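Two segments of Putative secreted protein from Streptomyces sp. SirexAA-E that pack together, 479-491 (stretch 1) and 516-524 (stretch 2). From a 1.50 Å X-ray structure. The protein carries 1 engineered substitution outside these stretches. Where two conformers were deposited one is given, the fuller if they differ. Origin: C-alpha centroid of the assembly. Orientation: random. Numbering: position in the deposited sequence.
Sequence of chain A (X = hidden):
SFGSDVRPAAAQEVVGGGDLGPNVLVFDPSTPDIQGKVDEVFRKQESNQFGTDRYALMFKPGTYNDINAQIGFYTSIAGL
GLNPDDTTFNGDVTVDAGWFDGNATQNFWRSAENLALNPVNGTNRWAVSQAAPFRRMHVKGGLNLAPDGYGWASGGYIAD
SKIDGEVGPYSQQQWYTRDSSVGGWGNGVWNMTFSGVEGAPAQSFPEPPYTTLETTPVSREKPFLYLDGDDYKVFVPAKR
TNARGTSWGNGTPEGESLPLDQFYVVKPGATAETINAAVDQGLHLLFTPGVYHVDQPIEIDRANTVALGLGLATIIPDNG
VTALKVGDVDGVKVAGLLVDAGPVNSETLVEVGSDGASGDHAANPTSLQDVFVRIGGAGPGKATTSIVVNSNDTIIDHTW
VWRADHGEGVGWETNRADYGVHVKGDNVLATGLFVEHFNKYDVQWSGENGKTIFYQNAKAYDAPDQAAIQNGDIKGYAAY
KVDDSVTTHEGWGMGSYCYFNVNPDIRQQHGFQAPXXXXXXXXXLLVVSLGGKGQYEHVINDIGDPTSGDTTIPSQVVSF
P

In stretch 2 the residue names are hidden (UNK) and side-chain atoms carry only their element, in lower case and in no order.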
# COMPACT_ATOMS: atom_id res chain seq x y z
N ALA A 479 -1.01 9.71 -15.73
CA ALA A 479 -0.98 9.05 -14.42
C ALA A 479 0.41 8.50 -14.10
O ALA A 479 0.77 8.36 -12.94
CB ALA A 479 -2.00 7.94 -14.38
N TYR A 480 1.16 8.18 -15.15
CA TYR A 480 2.48 7.57 -15.01
C TYR A 480 3.35 8.07 -16.15
O TYR A 480 3.14 7.71 -17.31
CB TYR A 480 2.36 6.05 -15.01
CG TYR A 480 3.58 5.25 -14.62
CD1 TYR A 480 4.60 4.99 -15.53
CD2 TYR A 480 3.67 4.66 -13.35
CE1 TYR A 480 5.71 4.21 -15.19
CE2 TYR A 480 4.77 3.88 -12.99
CZ TYR A 480 5.77 3.65 -13.92
OH TYR A 480 6.85 2.86 -13.57
N LYS A 481 4.31 8.92 -15.80
CA LYS A 481 5.19 9.56 -16.77
C LYS A 481 6.64 9.14 -16.56
O LYS A 481 7.18 9.30 -15.47
CB LYS A 481 5.10 11.08 -16.67
CG LYS A 481 6.11 11.79 -17.57
CD LYS A 481 6.19 13.27 -17.30
CE LYS A 481 7.23 13.94 -18.20
NZ LYS A 481 6.83 13.98 -19.64
N VAL A 482 7.24 8.60 -17.61
CA VAL A 482 8.68 8.36 -17.65
C VAL A 482 9.30 9.50 -18.43
O VAL A 482 8.92 9.74 -19.59
CB VAL A 482 9.01 7.00 -18.30
CG1 VAL A 482 10.52 6.76 -18.33
CG2 VAL A 482 8.29 5.88 -17.56
N ASP A 483 10.23 10.23 -17.81
CA ASP A 483 10.85 11.37 -18.48
C ASP A 483 11.50 10.99 -19.81
O ASP A 483 12.01 9.87 -19.95
CB ASP A 483 11.91 12.01 -17.57
CG ASP A 483 11.30 12.81 -16.43
OD1 ASP A 483 10.05 12.92 -16.38
OD2 ASP A 483 12.08 13.32 -15.61
N ASP A 484 11.46 11.91 -20.77
CA ASP A 484 12.02 11.65 -22.09
C ASP A 484 13.51 11.29 -22.05
O ASP A 484 14.00 10.56 -22.91
CB ASP A 484 11.80 12.85 -23.01
CG ASP A 484 10.34 13.05 -23.38
OD1 ASP A 484 9.57 12.06 -23.28
OD2 ASP A 484 9.97 14.17 -23.79
N SER A 485 14.22 11.80 -21.05
CA SER A 485 15.66 11.58 -20.95
C SER A 485 16.03 10.17 -20.47
O SER A 485 17.17 9.74 -20.63
CB SER A 485 16.28 12.62 -20.01
OG SER A 485 15.68 12.58 -18.73
N VAL A 486 15.07 9.47 -19.89
CA VAL A 486 15.31 8.11 -19.38
C VAL A 486 15.60 7.12 -20.52
O VAL A 486 14.99 7.20 -21.58
CB VAL A 486 14.09 7.64 -18.56
CG1 VAL A 486 14.18 6.15 -18.23
CG2 VAL A 486 13.95 8.47 -17.29
N THR A 487 16.54 6.20 -20.29
CA THR A 487 16.96 5.22 -21.30
C THR A 487 16.38 3.82 -21.05
O THR A 487 16.10 3.06 -21.98
CB THR A 487 18.50 5.14 -21.34
OG1 THR A 487 19.03 6.44 -21.63
CG2 THR A 487 18.98 4.16 -22.41
N THR A 488 16.22 3.47 -19.77
CA THR A 488 15.77 2.13 -19.40
C THR A 488 14.66 2.20 -18.35
O THR A 488 14.79 2.90 -17.35
CB THR A 488 16.94 1.28 -18.85
OG1 THR A 488 18.04 1.32 -19.78
CG2 THR A 488 16.52 -0.17 -18.65
N HIS A 489 13.58 1.46 -18.59
CA HIS A 489 12.44 1.41 -17.68
C HIS A 489 11.59 0.21 -18.05
O HIS A 489 11.53 -0.15 -19.22
CB HIS A 489 11.59 2.69 -17.74
CG HIS A 489 10.58 2.79 -16.64
ND1 HIS A 489 10.87 3.36 -15.42
CD2 HIS A 489 9.29 2.38 -16.57
CE1 HIS A 489 9.81 3.30 -14.64
NE2 HIS A 489 8.83 2.72 -15.31
N GLU A 490 10.92 -0.40 -17.09
CA GLU A 490 9.99 -1.47 -17.44
C GLU A 490 8.83 -1.54 -16.46
O GLU A 490 9.03 -1.48 -15.24
CB GLU A 490 10.73 -2.81 -17.53
CG GLU A 490 9.97 -3.88 -18.30
CD GLU A 490 10.86 -5.02 -18.77
OE1 GLU A 490 12.01 -5.13 -18.29
OE2 GLU A 490 10.38 -5.82 -19.61
N GLY A 491 7.62 -1.64 -16.99
CA GLY A 491 6.43 -1.75 -16.17
C GLY A 491 5.51 -2.86 -16.64
O GLY A 491 5.42 -3.14 -17.84
N UNK A 516 9.96 6.77 -26.68
CA UNK A 516 9.96 5.58 -27.50
C UNK A 516 11.41 5.15 -27.73
O UNK A 516 12.09 5.68 -28.61
c UNK A 516 9.23 5.81 -28.84
c UNK A 516 9.19 4.53 -29.65
c UNK A 516 7.81 6.30 -28.57
N UNK A 517 11.86 4.21 -26.90
CA UNK A 517 13.25 3.76 -26.86
C UNK A 517 13.25 2.26 -26.58
O UNK A 517 12.38 1.76 -25.86
c UNK A 517 14.21 6.00 -25.97
c UNK A 517 14.97 6.64 -24.79
c UNK A 517 15.13 8.14 -24.97
n UNK A 517 15.89 8.77 -23.85
c UNK A 517 14.05 4.50 -25.77
N UNK A 518 14.23 1.53 -27.14
CA UNK A 518 14.27 0.07 -27.01
C UNK A 518 14.28 -0.42 -25.57
O UNK A 518 13.73 -1.49 -25.29
c UNK A 518 15.89 0.83 -28.61
c UNK A 518 15.60 -0.30 -27.70
c UNK A 518 15.33 2.05 -27.97
N UNK A 519 14.88 0.35 -24.67
CA UNK A 519 15.02 -0.07 -23.29
C UNK A 519 13.90 0.39 -22.37
O UNK A 519 13.92 0.10 -21.17
N UNK A 520 12.92 1.10 -22.93
CA UNK A 520 11.77 1.58 -22.16
C UNK A 520 10.56 0.77 -22.59
O UNK A 520 10.03 0.96 -23.69
c UNK A 520 11.53 3.10 -22.37
c UNK A 520 12.73 3.89 -21.85
c UNK A 520 10.24 3.55 -21.70
N UNK A 521 10.12 -0.15 -21.74
CA UNK A 521 9.14 -1.16 -22.14
C UNK A 521 7.98 -1.26 -21.18
O UNK A 521 8.16 -1.16 -19.96
c UNK A 521 10.94 -2.57 -23.28
c UNK A 521 9.82 -2.53 -22.26
n UNK A 521 12.55 -5.97 -22.67
c UNK A 521 11.45 -3.97 -23.56
c UNK A 521 11.91 -4.67 -22.31
N UNK A 522 6.78 -1.46 -21.73
CA UNK A 522 5.60 -1.72 -20.91
C UNK A 522 4.86 -2.96 -21.36
O UNK A 522 4.84 -3.31 -22.55
c UNK A 522 5.19 0.69 -20.22
c UNK A 522 4.64 -0.51 -20.93
c UNK A 522 5.69 1.87 -18.18
c UNK A 522 5.15 0.77 -18.84
c UNK A 522 5.79 1.71 -20.94
c UNK A 522 6.26 2.89 -18.90
c UNK A 522 6.32 2.81 -20.28
N UNK A 523 4.25 -3.62 -20.38
CA UNK A 523 3.49 -4.83 -20.62
C UNK A 523 2.14 -4.72 -19.95
O UNK A 523 2.08 -4.45 -18.76
c UNK A 523 4.23 -6.06 -20.09
c UNK A 523 6.78 -5.71 -19.76
c UNK A 523 7.44 -6.45 -21.72
n UNK A 523 7.87 -5.95 -20.57
c UNK A 523 5.68 -6.09 -20.45
n UNK A 523 6.13 -6.55 -21.67
N UNK A 524 1.08 -4.91 -20.73
CA UNK A 524 -0.29 -4.97 -20.22
C UNK A 524 -0.71 -3.64 -19.58
O UNK A 524 -0.85 -3.53 -18.36
o UNK A 524 -0.00 -8.48 -19.06
o UNK A 524 0.14 -7.56 -21.04
c UNK A 524 -0.08 -7.48 -19.82
c UNK A 524 -0.45 -6.13 -19.23
O HOH W 1 16.75 2.47 -24.55
O HOH W 2 13.68 -6.43 -20.11

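Position 516 carries three side-chain carbons, the first bearing the other two, and none of them comes within contact distance of stretch 1. A carbon that forks at once is valine, Val516, here an exposed lead-in to the contact.

Position 517 has four carbons in a row ending in nitrogen; its CA-to-CB bond points toward stretch 1, and the terminal nitrogen lies 2.8 Å from Asp484 O. This is lysine. Lys517 reaches into the turn from Asp483 to Val486, where NZ donates to Asp484 O and, at 2.9 Å, to Val486 O. An ammonium group suits this place because it can serve two carbonyls at once.

At position 518, three carbons close a ring onto the backbone nitrogen, which only proline does. Pro518 touches nothing on stretch 1; it sits second in the type I turn that begins at Lys517, with a phi of -57° that suits its ring.

Position 519 has no side-chain atoms, so it is glycine. The absence matters: an ideal CB on Gly519 would lie 2.7 Å from Thr487 O, a clash. A water also joins the two backbones here, accepting from Gly519 N at 2.8 Å and donating to Thr487 O at 2.7 Å.

Position 520 again shows one carbon carrying two, now buried, with one branch 3.5 Å from Thr487 O. It is valine. Val520 pairs with His489 in parallel register, and its side chain lies on the same face of the sheet as that histidine, CG1 approaching His489 CB at 4.3 Å.

Position 521 repeats the four-carbon row ending in nitrogen, on the face that carries Glu490, and the last carbon before the nitrogen lies 3.3 Å from Glu490 OE2. It is lysine. Lys521 NZ makes a long salt bridge to Glu490 OE2 at 3.8 Å, and a water supports the pair, donating to Glu490 OE1 and accepting from Lys521 NZ, both at 2.8 Å.

Position 522 holds one carbon and then a ring of six, all carbon, with a ring carbon 3.8 Å from Tyr480 CE1: phenylalanine. The edge of the Phe522 ring meets Tyr480 through CE2 and Val482 through CZ, which lies 3.9 Å from Val482 CG2, while the His489 ring lies oblique to it. Its partner in register is Gly491, where an ideal CB would fall 3.0 Å from Phe522 CD2; glycine makes room for the ring.

Position 523 has one carbon and a five-membered ring of three carbons and two nitrogens, one nitrogen 2.7 Å from Glu490 OE2. This is histidine, and His523 NE2 donates that hydrogen bond.

Position 524 has two carbons, the second carrying two oxygens: aspartate. Asp524 makes no contact with stretch 1 and stands where the chain turns a corner.

The contact works as a parallel ladder finished differently on its two faces. His489 N donates to Gly519 O and Lys521 N to His489 O, each at 2.9 Å; Gly491 N then reaches Lys521 O at 3.1 Å, and His523 N reaches Gly491 O at 2.8 Å. Val520 and Phe522 pack the buried face, Glu490 gathers Lys521 and His523 by charge and hydrogen bond, and Lys517 anchors the loop ahead of the strand.

Stretch 2 516-524: VKPGVKFHD
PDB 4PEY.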